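Sulfoquinovosidase (Escherichia coli, PDB 5AEG) hydrolyses sulfoquinovosyl diacylglycerides and simpler sulfoquinovosides such as sulfoquinovosyl glycerol, releasing sulfoquinovose that the cell degrades by sulfoglycolysis. Local coordinates at residues L28-S33 against L103-Q108; D273-A278 against A556-M561; E388-N393 against A434-E439; H498-S503 against A577-S582. All blocks are in the same frame, centred on the assembly; numbering follows the deposited sequence.

Contact 1: L28-S33 against L103-Q108; sequences LILTHS and LLLELQ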
loop_
_atom_site.group_PDB
_atom_site.type_symbol
_atom_site.label_atom_id
_atom_site.label_comp_id
_atom_site.label_asym_id
_atom_site.label_seq_id
_atom_site.Cartn_x
_atom_site.Cartn_y
_atom_site.Cartn_z
ATOM N N LEU A 28 -7.675 -24.509 -15.425
ATOM C CA LEU A 28 -6.978 -24.413 -16.655
ATOM C C LEU A 28 -6.072 -23.151 -16.579
ATOM O O LEU A 28 -6.594 -22.064 -16.494
ATOM C CB LEU A 28 -7.978 -24.240 -17.775
ATOM C CG LEU A 28 -7.409 -24.058 -19.199
ATOM C CD1 LEU A 28 -6.591 -25.287 -19.558
ATOM C CD2 LEU A 28 -8.407 -23.766 -20.256
ATOM N N ILE A 29 -4.766 -23.350 -16.584
ATOM C CA ILE A 29 -3.717 -22.298 -16.464
ATOM C C ILE A 29 -3.136 -21.856 -17.815
ATOM O O ILE A 29 -3.076 -20.634 -18.071
ATOM C CB ILE A 29 -2.586 -22.728 -15.488
ATOM C CG1 ILE A 29 -3.092 -22.934 -14.038
ATOM C CG2 ILE A 29 -1.477 -21.688 -15.390
ATOM C CD1 ILE A 29 -3.796 -21.778 -13.314
ATOM N N LEU A 30 -2.754 -22.826 -18.694
ATOM C CA LEU A 30 -2.186 -22.538 -20.033
ATOM C C LEU A 30 -2.851 -23.372 -21.114
ATOM O O LEU A 30 -3.147 -24.567 -20.877
ATOM C CB LEU A 30 -0.706 -22.892 -20.066
ATOM C CG LEU A 30 0.243 -22.321 -19.050
ATOM C CD1 LEU A 30 1.628 -22.952 -19.147
ATOM C CD2 LEU A 30 0.372 -20.810 -19.267
ATOM N N THR A 31 -3.164 -22.754 -22.247
ATOM C CA THR A 31 -3.512 -23.464 -23.477
ATOM C C THR A 31 -2.710 -22.819 -24.583
ATOM O O THR A 31 -2.518 -21.621 -24.577
ATOM C CB THR A 31 -4.925 -23.252 -23.923
ATOM O OG1 THR A 31 -5.107 -21.852 -24.070
ATOM C CG2 THR A 31 -5.830 -23.708 -22.897
ATOM N N HIS A 32 -2.245 -23.631 -25.515
ATOM C CA HIS A 32 -1.323 -23.216 -26.586
ATOM C C HIS A 32 -1.616 -24.050 -27.812
ATOM O O HIS A 32 -1.654 -25.273 -27.713
ATOM C CB HIS A 32 0.119 -23.522 -26.207
ATOM C CG HIS A 32 1.101 -23.251 -27.301
ATOM N ND1 HIS A 32 1.651 -22.001 -27.515
ATOM C CD2 HIS A 32 1.660 -24.058 -28.233
ATOM C CE1 HIS A 32 2.484 -22.040 -28.543
ATOM N NE2 HIS A 32 2.518 -23.278 -28.991
ATOM N N SER A 33 -1.780 -23.425 -28.948
ATOM C CA SER A 33 -1.608 -24.136 -30.210
ATOM C C SER A 33 -0.866 -23.224 -31.148
ATOM O O SER A 33 -0.620 -22.016 -30.821
ATOM C CB SER A 33 -2.968 -24.452 -30.802
ATOM O OG SER A 33 -3.642 -23.233 -31.086
ATOM N N LEU A 103 2.569 -24.618 -7.941
ATOM C CA LEU A 103 2.974 -24.606 -9.319
ATOM C C LEU A 103 4.069 -23.565 -9.575
ATOM O O LEU A 103 3.863 -22.388 -9.287
ATOM C CB LEU A 103 1.783 -24.425 -10.170
ATOM C CG LEU A 103 2.092 -24.243 -11.661
ATOM C CD1 LEU A 103 2.711 -25.533 -12.224
ATOM C CD2 LEU A 103 0.939 -23.805 -12.463
ATOM N N LEU A 104 5.255 -23.977 -10.058
ATOM C CA LEU A 104 6.377 -23.064 -10.462
ATOM C C LEU A 104 6.541 -23.041 -11.993
ATOM O O LEU A 104 6.702 -24.147 -12.603
ATOM C CB LEU A 104 7.658 -23.525 -9.800
ATOM C CG LEU A 104 8.979 -22.811 -10.037
ATOM C CD1 LEU A 104 8.828 -21.381 -9.538
ATOM C CD2 LEU A 104 10.159 -23.495 -9.326
ATOM N N LEU A 105 6.369 -21.850 -12.658
ATOM C CA LEU A 105 6.667 -21.684 -14.089
ATOM C C LEU A 105 7.909 -20.860 -14.218
ATOM O O LEU A 105 8.013 -19.760 -13.648
ATOM C CB LEU A 105 5.535 -21.033 -14.881
ATOM C CG LEU A 105 4.141 -21.622 -14.843
ATOM C CD1 LEU A 105 3.272 -20.858 -15.869
ATOM C CD2 LEU A 105 4.134 -23.107 -15.154
ATOM N N GLU A 106 8.899 -21.377 -14.934
ATOM C CA GLU A 106 10.177 -20.685 -15.063
ATOM C C GLU A 106 10.461 -20.502 -16.545
ATOM O O GLU A 106 10.756 -21.484 -17.259
ATOM C CB GLU A 106 11.305 -21.484 -14.416
ATOM C CG GLU A 106 11.285 -21.530 -12.912
ATOM C CD GLU A 106 12.192 -22.640 -12.396
ATOM O OE1 GLU A 106 11.922 -23.816 -12.722
ATOM O OE2 GLU A 106 13.167 -22.333 -11.713
ATOM N N LEU A 107 10.453 -19.244 -16.996
ATOM C CA LEU A 107 10.597 -18.924 -18.402
ATOM C C LEU A 107 11.962 -18.316 -18.609
ATOM O O LEU A 107 12.354 -17.401 -17.880
ATOM C CB LEU A 107 9.557 -17.909 -18.766
ATOM C CG LEU A 107 8.670 -18.156 -19.913
ATOM C CD1 LEU A 107 7.573 -17.074 -19.884
ATOM C CD2 LEU A 107 9.509 -18.141 -21.175
ATOM N N GLN A 108 12.699 -18.783 -19.624
ATOM C CA GLN A 108 13.960 -18.155 -19.979
ATOM C C GLN A 108 14.103 -17.994 -21.505
ATOM O O GLN A 108 14.046 -18.975 -22.219
ATOM C CB GLN A 108 15.110 -18.953 -19.340
ATOM C CG GLN A 108 16.536 -18.478 -19.668
ATOM C CD GLN A 108 16.824 -17.035 -19.196
ATOM O OE1 GLN A 108 16.950 -16.764 -17.998
ATOM N NE2 GLN A 108 16.881 -16.083 -20.147
#
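The main chain of I29, which meets L103 across the contact, hydrogen-bonds to L22 of strand 20-24 and to A122 of strand 116-122, and from this held backbone the side chain points toward 103-108. L30 also bonds through its backbone to L22. I29 and L30 thus stand together across from one residue of the next strand, a classic beta bulge, and the usual alternation of side chains is interrupted: two consecutive residues both point toward 103-108. There the strand is regular, and L103 and L105, two residues apart, supply the matching pair. I29 CG2 meets L103 CD2 at 4.3 Å. One step along, L30 and L105 meet tip to tip, with 4.2 Å between L30 CD1 and L105 CD1. Both leucines have CD1 extended away from the backbone (chi2 172° in L30, -173° in L105), which carries each CD1 outward to meet the other. The backbones themselves stay apart; the nearest pair of CA atoms, I29 and L103, is separated by 10.1 Å. Such spacing belongs to two strands facing each other across a layer of side chains, as in the beta-sandwich of the galactose mutarotase-like N-terminal domain of family 31. F24 touches both I29 and L103 and so widens the same apolar layer. L93 and I95 of strand 89-97 lie against L105, while L121 covers L30 from strand 116-122.

Contact 2: D273-A278 against A556-M561; sequences DTMRNA and AHFARM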
loop_
_atom_site.group_PDB
_atom_site.type_symbol
_atom_site.label_atom_id
_atom_site.label_comp_id
_atom_site.label_asym_id
_atom_site.label_seq_id
_atom_site.Cartn_x
_atom_site.Cartn_y
_atom_site.Cartn_z
ATOM N N ASP A 273 -2.835 19.102 25.270
ATOM C CA ASP A 273 -3.636 19.422 26.442
ATOM C C ASP A 273 -5.038 19.796 26.122
ATOM O O ASP A 273 -5.911 19.386 26.874
ATOM C CB ASP A 273 -2.975 20.541 27.297
ATOM C CG ASP A 273 -1.734 20.055 28.028
ATOM O OD1 ASP A 273 -1.665 18.895 28.437
ATOM O OD2 ASP A 273 -0.816 20.851 28.288
ATOM N N THR A 274 -5.255 20.642 25.113
ATOM C CA THR A 274 -6.571 21.008 24.674
ATOM C C THR A 274 -7.452 19.776 24.336
ATOM O O THR A 274 -8.643 19.726 24.709
ATOM C CB THR A 274 -6.463 21.887 23.425
ATOM O OG1 THR A 274 -5.813 23.106 23.785
ATOM C CG2 THR A 274 -7.810 22.162 22.779
ATOM N N MET A 275 -6.854 18.827 23.622
ATOM C CA MET A 275 -7.607 17.603 23.236
ATOM C C MET A 275 -7.887 16.725 24.452
ATOM O O MET A 275 -9.042 16.285 24.633
ATOM C CB MET A 275 -6.847 16.826 22.180
ATOM C CG MET A 275 -6.731 17.617 20.853
ATOM S SD MET A 275 -8.209 18.216 20.074
ATOM C CE MET A 275 -8.701 16.769 19.109
ATOM N N ARG A 276 -6.841 16.441 25.219
ATOM C CA ARG A 276 -6.969 15.559 26.400
ATOM C C ARG A 276 -7.969 16.167 27.390
ATOM O O ARG A 276 -8.799 15.412 27.943
ATOM C CB ARG A 276 -5.659 15.356 27.091
ATOM C CG ARG A 276 -4.846 14.205 26.580
ATOM C CD ARG A 276 -3.683 13.940 27.486
ATOM N NE ARG A 276 -2.994 15.189 27.996
ATOM C CZ ARG A 276 -1.758 15.206 28.509
ATOM N NH1 ARG A 276 -1.071 14.073 28.636
ATOM N NH2 ARG A 276 -1.194 16.357 28.895
ATOM N N ASN A 277 -7.939 17.490 27.598
ATOM C CA ASN A 277 -8.835 18.102 28.578
ATOM C C ASN A 277 -10.267 18.205 28.141
ATOM O O ASN A 277 -11.113 18.399 28.965
ATOM C CB ASN A 277 -8.363 19.506 29.025
ATOM C CG ASN A 277 -7.029 19.493 29.712
ATOM O OD1 ASN A 277 -6.503 18.475 30.158
ATOM N ND2 ASN A 277 -6.442 20.638 29.760
ATOM N N ALA A 278 -10.540 18.079 26.853
ATOM C CA ALA A 278 -11.872 17.967 26.317
ATOM C C ALA A 278 -12.335 16.543 26.228
ATOM O O ALA A 278 -13.390 16.308 25.719
ATOM C CB ALA A 278 -11.946 18.599 24.936
ATOM N N ALA A 556 -15.099 17.942 20.208
ATOM C CA ALA A 556 -16.010 16.987 20.841
ATOM C C ALA A 556 -16.254 15.768 19.900
ATOM O O ALA A 556 -16.570 14.655 20.330
ATOM C CB ALA A 556 -17.355 17.655 21.155
ATOM N N HIS A 557 -16.257 16.054 18.590
ATOM C CA HIS A 557 -16.373 14.984 17.594
ATOM C C HIS A 557 -15.243 13.987 17.688
ATOM O O HIS A 557 -15.503 12.764 17.780
ATOM C CB HIS A 557 -16.541 15.525 16.159
ATOM C CG HIS A 557 -16.821 14.455 15.177
ATOM N ND1 HIS A 557 -18.064 13.874 15.057
ATOM C CD2 HIS A 557 -15.989 13.733 14.384
ATOM C CE1 HIS A 557 -17.997 12.911 14.154
ATOM N NE2 HIS A 557 -16.759 12.798 13.759
ATOM N N PHE A 558 -13.987 14.453 17.717
ATOM C CA PHE A 558 -12.839 13.608 18.028
ATOM C C PHE A 558 -12.991 12.872 19.384
ATOM O O PHE A 558 -12.598 11.677 19.508
ATOM C CB PHE A 558 -11.533 14.451 17.921
ATOM C CG PHE A 558 -11.016 14.565 16.504
ATOM C CD1 PHE A 558 -11.557 15.471 15.583
ATOM C CD2 PHE A 558 -10.090 13.631 16.071
ATOM C CE1 PHE A 558 -11.091 15.509 14.278
ATOM C CE2 PHE A 558 -9.632 13.667 14.787
ATOM C CZ PHE A 558 -10.151 14.577 13.892
ATOM N N ALA A 559 -13.497 13.579 20.416
ATOM C CA ALA A 559 -13.719 12.917 21.730
ATOM C C ALA A 559 -14.689 11.684 21.538
ATOM O O ALA A 559 -14.354 10.596 21.932
ATOM C CB ALA A 559 -14.231 13.893 22.807
ATOM N N ARG A 560 -15.783 11.879 20.838
ATOM C CA ARG A 560 -16.780 10.818 20.617
ATOM C C ARG A 560 -16.206 9.662 19.819
ATOM O O ARG A 560 -16.291 8.516 20.238
ATOM C CB ARG A 560 -18.012 11.386 19.926
ATOM C CG ARG A 560 -19.070 10.351 19.411
ATOM C CD ARG A 560 -20.082 10.952 18.412
ATOM N NE ARG A 560 -20.957 9.917 17.848
ATOM C CZ ARG A 560 -21.921 9.279 18.528
ATOM N NH1 ARG A 560 -22.214 9.611 19.768
ATOM N NH2 ARG A 560 -22.624 8.305 17.966
ATOM N N MET A 561 -15.522 9.964 18.705
ATOM C CA MET A 561 -15.070 8.865 17.832
ATOM C C MET A 561 -13.848 8.202 18.298
ATOM O O MET A 561 -13.688 6.982 18.045
ATOM C CB MET A 561 -14.959 9.327 16.337
ATOM C CG MET A 561 -16.221 9.994 15.790
ATOM S SD MET A 561 -17.778 9.133 16.128
ATOM C CE MET A 561 -17.569 7.687 15.098
#
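M275 bends twice along its chain, at chi2 (-55°) and again at chi3 (-86°), and the double turn swings its methyl group round toward the helix of F558. CB of F558 points toward 273-278, but chi1 of -83° places CG beside the backbone N and the ring leads away. The meeting is therefore at the root of the phenylalanine: M275 CE lies 3.8 Å from F558 CB and 4.1 Å from F558 CG, a glancing approach at the start of the ring. The ring itself goes on to L521 and C525 of helix 518-528. Beside this pair the segments come closer, A278 and A556 having CA atoms 6.9 Å apart, and the methyl of A559 rests near a backbone oxygen, A278 O to A559 CB being 3.9 Å. I555, one residue ahead of 556-561, touches both M275 and A278. On the other side of helix 265-277, R276 NH2 makes a salt bridge to D273 OD1 at 2.6 Å, with the carboxylate oxygen in the guanidinium plane; R276 NH1 turns to E326. The ring of F558 stands about 10 Å from the side chain of H537, a substrate-binding residue. Helix 265-277 follows the first strand of the parallel barrel and helix 552-567 the last, so this contact lies where the outer helices close their circle, as the ring of a TIM barrel requires.

Contact 3: E388-N393 against A434-E439; sequences EVIKKN and AKCNYE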
loop_
_atom_site.group_PDB
_atom_site.type_symbol
_atom_site.label_atom_id
_atom_site.label_comp_id
_atom_site.label_asym_id
_atom_site.label_seq_id
_atom_site.Cartn_x
_atom_site.Cartn_y
_atom_site.Cartn_z
ATOM N N GLU A 388 21.655 2.284 11.463
ATOM C CA GLU A 388 22.168 2.887 12.719
ATOM C C GLU A 388 21.685 4.264 12.942
ATOM O O GLU A 388 21.458 4.672 14.094
ATOM C CB GLU A 388 23.743 2.876 12.808
ATOM C CG GLU A 388 24.291 1.449 12.908
ATOM C CD GLU A 388 23.827 0.651 14.131
ATOM O OE1 GLU A 388 23.860 1.271 15.227
ATOM O OE2 GLU A 388 23.443 -0.574 14.008
ATOM N N VAL A 389 21.521 5.005 11.866
ATOM C CA VAL A 389 20.885 6.296 11.973
ATOM C C VAL A 389 19.510 6.124 12.636
ATOM O O VAL A 389 19.184 6.880 13.549
ATOM C CB VAL A 389 20.741 7.005 10.614
ATOM C CG1 VAL A 389 19.817 8.197 10.691
ATOM C CG2 VAL A 389 22.102 7.483 10.094
ATOM N N ILE A 390 18.713 5.169 12.155
ATOM C CA ILE A 390 17.406 4.934 12.739
ATOM C C ILE A 390 17.563 4.575 14.198
ATOM O O ILE A 390 16.864 5.133 15.059
ATOM C CB ILE A 390 16.570 3.838 11.960
ATOM C CG1 ILE A 390 16.183 4.338 10.552
ATOM C CG2 ILE A 390 15.238 3.577 12.671
ATOM C CD1 ILE A 390 15.786 3.231 9.560
ATOM N N LYS A 391 18.469 3.649 14.504
ATOM C CA LYS A 391 18.610 3.163 15.888
ATOM C C LYS A 391 19.065 4.236 16.857
ATOM O O LYS A 391 18.506 4.357 17.920
ATOM C CB LYS A 391 19.539 1.952 15.957
ATOM C CG LYS A 391 18.854 0.731 15.406
ATOM C CD LYS A 391 19.815 -0.314 14.890
ATOM C CE LYS A 391 20.788 -0.786 15.924
ATOM N NZ LYS A 391 21.543 -1.909 15.244
ATOM N N LYS A 392 20.036 5.045 16.447
ATOM C CA LYS A 392 20.660 5.995 17.351
ATOM C C LYS A 392 19.868 7.296 17.410
ATOM O O LYS A 392 19.708 7.866 18.529
ATOM C CB LYS A 392 22.131 6.212 16.978
ATOM C CG LYS A 392 22.809 7.522 17.389
ATOM C CD LYS A 392 23.978 7.376 18.386
ATOM C CE LYS A 392 23.564 6.779 19.740
ATOM N NZ LYS A 392 22.378 7.436 20.403
ATOM N N ASN A 393 19.294 7.740 16.282
ATOM C CA ASN A 393 18.672 9.041 16.247
ATOM C C ASN A 393 17.142 9.058 16.546
ATOM O O ASN A 393 16.605 10.076 16.955
ATOM C CB ASN A 393 19.018 9.727 14.917
ATOM C CG ASN A 393 20.522 10.053 14.776
ATOM O OD1 ASN A 393 21.268 9.818 15.651
ATOM N ND2 ASN A 393 20.925 10.504 13.655
ATOM N N ALA A 434 11.761 -0.781 3.606
ATOM C CA ALA A 434 11.002 -1.347 4.659
ATOM C C ALA A 434 11.885 -2.311 5.543
ATOM O O ALA A 434 11.822 -2.274 6.785
ATOM C CB ALA A 434 9.763 -2.105 4.129
ATOM N N LYS A 435 12.706 -3.109 4.902
ATOM C CA LYS A 435 13.538 -4.071 5.638
ATOM C C LYS A 435 14.491 -3.313 6.576
ATOM O O LYS A 435 14.740 -3.768 7.689
ATOM C CB LYS A 435 14.347 -4.932 4.657
ATOM C CG LYS A 435 15.047 -6.132 5.279
ATOM C CD LYS A 435 15.857 -6.916 4.237
ATOM C CE LYS A 435 16.076 -8.338 4.752
ATOM N NZ LYS A 435 17.388 -8.832 4.370
ATOM N N CYS A 436 14.993 -2.150 6.113
ATOM C CA CYS A 436 15.940 -1.339 6.901
ATOM C C CYS A 436 15.291 -0.902 8.197
ATOM O O CYS A 436 15.861 -1.028 9.340
ATOM C CB CYS A 436 16.395 -0.147 6.068
ATOM S SG CYS A 436 17.725 0.864 6.795
ATOM N N ASN A 437 14.041 -0.454 8.082
ATOM C CA ASN A 437 13.240 -0.111 9.245
ATOM C C ASN A 437 12.954 -1.303 10.174
ATOM O O ASN A 437 13.152 -1.222 11.411
ATOM C CB ASN A 437 11.929 0.601 8.774
ATOM C CG ASN A 437 12.172 2.035 8.281
ATOM O OD1 ASN A 437 12.155 3.001 9.077
ATOM N ND2 ASN A 437 12.358 2.200 6.968
ATOM N N TYR A 438 12.456 -2.398 9.590
ATOM C CA TYR A 438 12.100 -3.590 10.334
ATOM C C TYR A 438 13.336 -4.106 11.100
ATOM O O TYR A 438 13.234 -4.418 12.254
ATOM C CB TYR A 438 11.632 -4.664 9.343
ATOM C CG TYR A 438 11.309 -5.963 9.941
ATOM C CD1 TYR A 438 10.064 -6.209 10.443
ATOM C CD2 TYR A 438 12.302 -6.970 10.063
ATOM C CE1 TYR A 438 9.767 -7.432 11.037
ATOM C CE2 TYR A 438 12.009 -8.196 10.645
ATOM C CZ TYR A 438 10.747 -8.411 11.128
ATOM O OH TYR A 438 10.455 -9.617 11.719
ATOM N N GLU A 439 14.501 -4.149 10.426
ATOM C CA GLU A 439 15.760 -4.624 11.086
ATOM C C GLU A 439 16.211 -3.712 12.198
ATOM O O GLU A 439 16.653 -4.185 13.264
ATOM C CB GLU A 439 16.877 -4.932 10.069
ATOM C CG GLU A 439 16.544 -6.204 9.340
ATOM C CD GLU A 439 17.569 -6.650 8.286
ATOM O OE1 GLU A 439 18.332 -5.867 7.743
ATOM O OE2 GLU A 439 17.484 -7.818 7.934
#
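I390 lays its CD1 methyl against the amide of N437, 3.7 Å from N437 OD1 and 4.0 Å from N437 CG, the two side chains crossing at about a right angle. The same methyl reaches C436 SG at 4.1 Å, so one carbon spans two consecutive residues of the facing helix. The extended outer torsion of I390 (chi2 161°) pushes CD1 forward to this position. N437 OD1 makes no bond to the isoleucine; it accepts a hydrogen bond from W402 NE1, and N437 ND2 goes to W433 O, which together fix the rotation of the amide in buried surroundings. W402 also touches I390. It belongs to barrel strand 401-404, which precedes the nucleophile D405, and the two helices come before and after that strand in the chain. Two neighbouring helices of the outer layer of the TIM barrel meet here, over strand 401-404, with the N437 side chain about 9 Å from that of D405. Toward the more exposed side the chemistry becomes charged. K391 NZ bridges to E388 OE2 at 2.6 Å, on the syn side, tilted 27° out of the carboxylate plane, and also to E443 of helix 422-444, tying the two helices by charge. E439 OE1 adds a hydrogen bond to the hydroxyl of Y383.

Contact 4: H498-S503 against A577-S582; sequences HGLHHS and ALNAKS
At the run-in to barrel strand 501-505, helix 569-582 comes down on the chain and sets N579 against G499 and L500. The two ends of the amide meet different neighbours. N579 OD1 lies 3.4 Å from G499 CA, and N579 ND2 is 3.6 Å from L500 CG and 3.9 Å from L500 CD2. CG of N579 stands opposite the backbone N (chi1 -171°), which carries the amide out from the helix to the strand approach. The fit against G499 leaves no room for a side chain there: a CB would fall 2.0 Å from N579 OD1. No hydrogen bond joins the two segments directly; the link is Q246, whose OE1 accepts from both N579 ND2 and G499 N. Replacing N579 by an alanine would probably leave Q246 OE1 with one donor fewer and open a gap over G499 and beside L500. The loop ahead of the strand is held further: L500 N makes a weak but straight hydrogen bond to H498 ND1 at 3.4 Å, G499 bonds through its backbone to V586, and L500 to M468. Past L500 the chain enters the strand, where H502 also bonds to M468. The contact thus sits at the N-terminal end of the seventh barrel strand, the end of a TIM barrel away from its catalytic loops, packed against by helix 569-582, which follows the eighth barrel helix.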
loop_
_atom_site.group_PDB
_atom_site.type_symbol
_atom_site.label_atom_id
_atom_site.label_comp_id
_atom_site.label_asym_id
_atom_site.label_seq_id
_atom_site.Cartn_x
_atom_site.Cartn_y
_atom_site.Cartn_z
ATOM N N HIS A 498 -1.262 -7.824 2.802
ATOM C CA HIS A 498 -0.954 -6.835 3.850
ATOM C C HIS A 498 -2.327 -6.374 4.452
ATOM O O HIS A 498 -3.244 -5.849 3.745
ATOM C CB HIS A 498 -0.141 -5.647 3.343
ATOM C CG HIS A 498 0.555 -4.942 4.477
ATOM N ND1 HIS A 498 -0.122 -4.412 5.566
ATOM C CD2 HIS A 498 1.866 -4.821 4.758
ATOM C CE1 HIS A 498 0.746 -3.949 6.444
ATOM N NE2 HIS A 498 1.963 -4.173 5.970
ATOM N N GLY A 499 -2.511 -6.697 5.743
ATOM C CA GLY A 499 -3.770 -6.576 6.449
ATOM C C GLY A 499 -3.827 -5.457 7.521
ATOM O O GLY A 499 -4.747 -5.416 8.282
ATOM N N LEU A 500 -2.856 -4.525 7.556
ATOM C CA LEU A 500 -2.845 -3.396 8.464
ATOM C C LEU A 500 -2.762 -2.083 7.696
ATOM O O LEU A 500 -1.712 -1.796 7.116
ATOM C CB LEU A 500 -1.678 -3.528 9.481
ATOM C CG LEU A 500 -1.616 -4.848 10.282
ATOM C CD1 LEU A 500 -0.355 -4.922 11.095
ATOM C CD2 LEU A 500 -2.817 -4.945 11.138
ATOM N N HIS A 501 -3.809 -1.248 7.730
ATOM C CA HIS A 501 -3.940 -0.133 6.818
ATOM C C HIS A 501 -4.669 1.005 7.492
ATOM O O HIS A 501 -5.713 0.782 8.054
ATOM C CB HIS A 501 -4.768 -0.566 5.581
ATOM C CG HIS A 501 -4.718 0.355 4.414
ATOM N ND1 HIS A 501 -5.751 1.196 4.075
ATOM C CD2 HIS A 501 -3.811 0.472 3.425
ATOM C CE1 HIS A 501 -5.486 1.796 2.938
ATOM N NE2 HIS A 501 -4.326 1.330 2.490
ATOM N N HIS A 502 -4.159 2.229 7.307
ATOM C CA HIS A 502 -4.893 3.455 7.711
ATOM C C HIS A 502 -4.614 4.557 6.750
ATOM O O HIS A 502 -3.855 4.386 5.728
ATOM C CB HIS A 502 -4.545 3.870 9.181
ATOM C CG HIS A 502 -3.190 4.500 9.358
ATOM N ND1 HIS A 502 -2.012 3.801 9.251
ATOM C CD2 HIS A 502 -2.832 5.782 9.605
ATOM C CE1 HIS A 502 -0.991 4.592 9.528
ATOM N NE2 HIS A 502 -1.452 5.820 9.638
ATOM N N SER A 503 -5.322 5.654 6.974
ATOM C CA SER A 503 -5.196 6.830 6.142
ATOM C C SER A 503 -5.071 8.091 7.039
ATOM O O SER A 503 -5.420 8.091 8.248
ATOM C CB SER A 503 -6.335 6.949 5.136
ATOM O OG SER A 503 -7.641 7.076 5.822
ATOM N N ALA A 577 -4.288 -9.992 15.861
ATOM C CA ALA A 577 -3.607 -11.253 16.188
ATOM C C ALA A 577 -3.849 -12.315 15.086
ATOM O O ALA A 577 -2.899 -12.955 14.625
ATOM C CB ALA A 577 -4.044 -11.728 17.619
ATOM N N LEU A 578 -5.062 -12.406 14.575
ATOM C CA LEU A 578 -5.377 -13.272 13.402
ATOM C C LEU A 578 -4.625 -12.913 12.112
ATOM O O LEU A 578 -4.126 -13.799 11.349
ATOM C CB LEU A 578 -6.851 -13.286 13.111
ATOM C CG LEU A 578 -7.615 -14.024 14.205
ATOM C CD1 LEU A 578 -9.068 -13.614 14.200
ATOM C CD2 LEU A 578 -7.498 -15.590 14.034
ATOM N N ASN A 579 -4.488 -11.599 11.895
ATOM C CA ASN A 579 -3.642 -11.156 10.815
ATOM C C ASN A 579 -2.218 -11.619 10.918
ATOM O O ASN A 579 -1.638 -12.064 9.937
ATOM C CB ASN A 579 -3.651 -9.587 10.712
ATOM C CG ASN A 579 -2.947 -9.115 9.471
ATOM O OD1 ASN A 579 -3.395 -9.364 8.322
ATOM N ND2 ASN A 579 -1.868 -8.422 9.663
ATOM N N ALA A 580 -1.633 -11.452 12.113
ATOM C CA ALA A 580 -0.220 -11.874 12.359
ATOM C C ALA A 580 -0.047 -13.433 12.247
ATOM O O ALA A 580 0.966 -13.903 11.775
ATOM C CB ALA A 580 0.241 -11.406 13.719
ATOM N N LYS A 581 -1.083 -14.151 12.606
ATOM C CA LYS A 581 -1.009 -15.600 12.726
ATOM C C LYS A 581 -1.268 -16.252 11.386
ATOM O O LYS A 581 -0.601 -17.201 11.022
ATOM C CB LYS A 581 -2.026 -16.081 13.748
ATOM C CG LYS A 581 -2.017 -17.597 14.017
ATOM C CD LYS A 581 -3.239 -17.936 14.886
ATOM C CE LYS A 581 -3.632 -19.416 14.854
ATOM N NZ LYS A 581 -2.634 -20.149 15.658
ATOM N N SER A 582 -2.218 -15.753 10.619
ATOM C CA SER A 582 -2.576 -16.432 9.407
ATOM C C SER A 582 -2.893 -15.585 8.195
ATOM O O SER A 582 -3.451 -16.104 7.210
ATOM C CB SER A 582 -3.703 -17.415 9.725
ATOM O OG SER A 582 -4.813 -16.670 10.029
#

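Overall arrangement
Contact 1 stands apart, in the N-terminal beta-sandwich, where purely apolar side chains fill the space between strands; it lies on the opposite side of the chain's centre from contact 2, their centres 58 Å apart. Contacts 2 and 3 both pair outer helices of the TIM barrel, but contact 2 is only partly buried, whereas contact 3 is buried, nearer the nucleophile, and sets a methyl against a hydrogen-bonded amide. Contact 4, also buried, joins a strand approach to a helix through an asparagine amide, with Q246 bonded to both sides. Its helix 569-582 directly follows helix 552-567 of contact 2, and contact 3 is about 8 Å away at the nearest atoms.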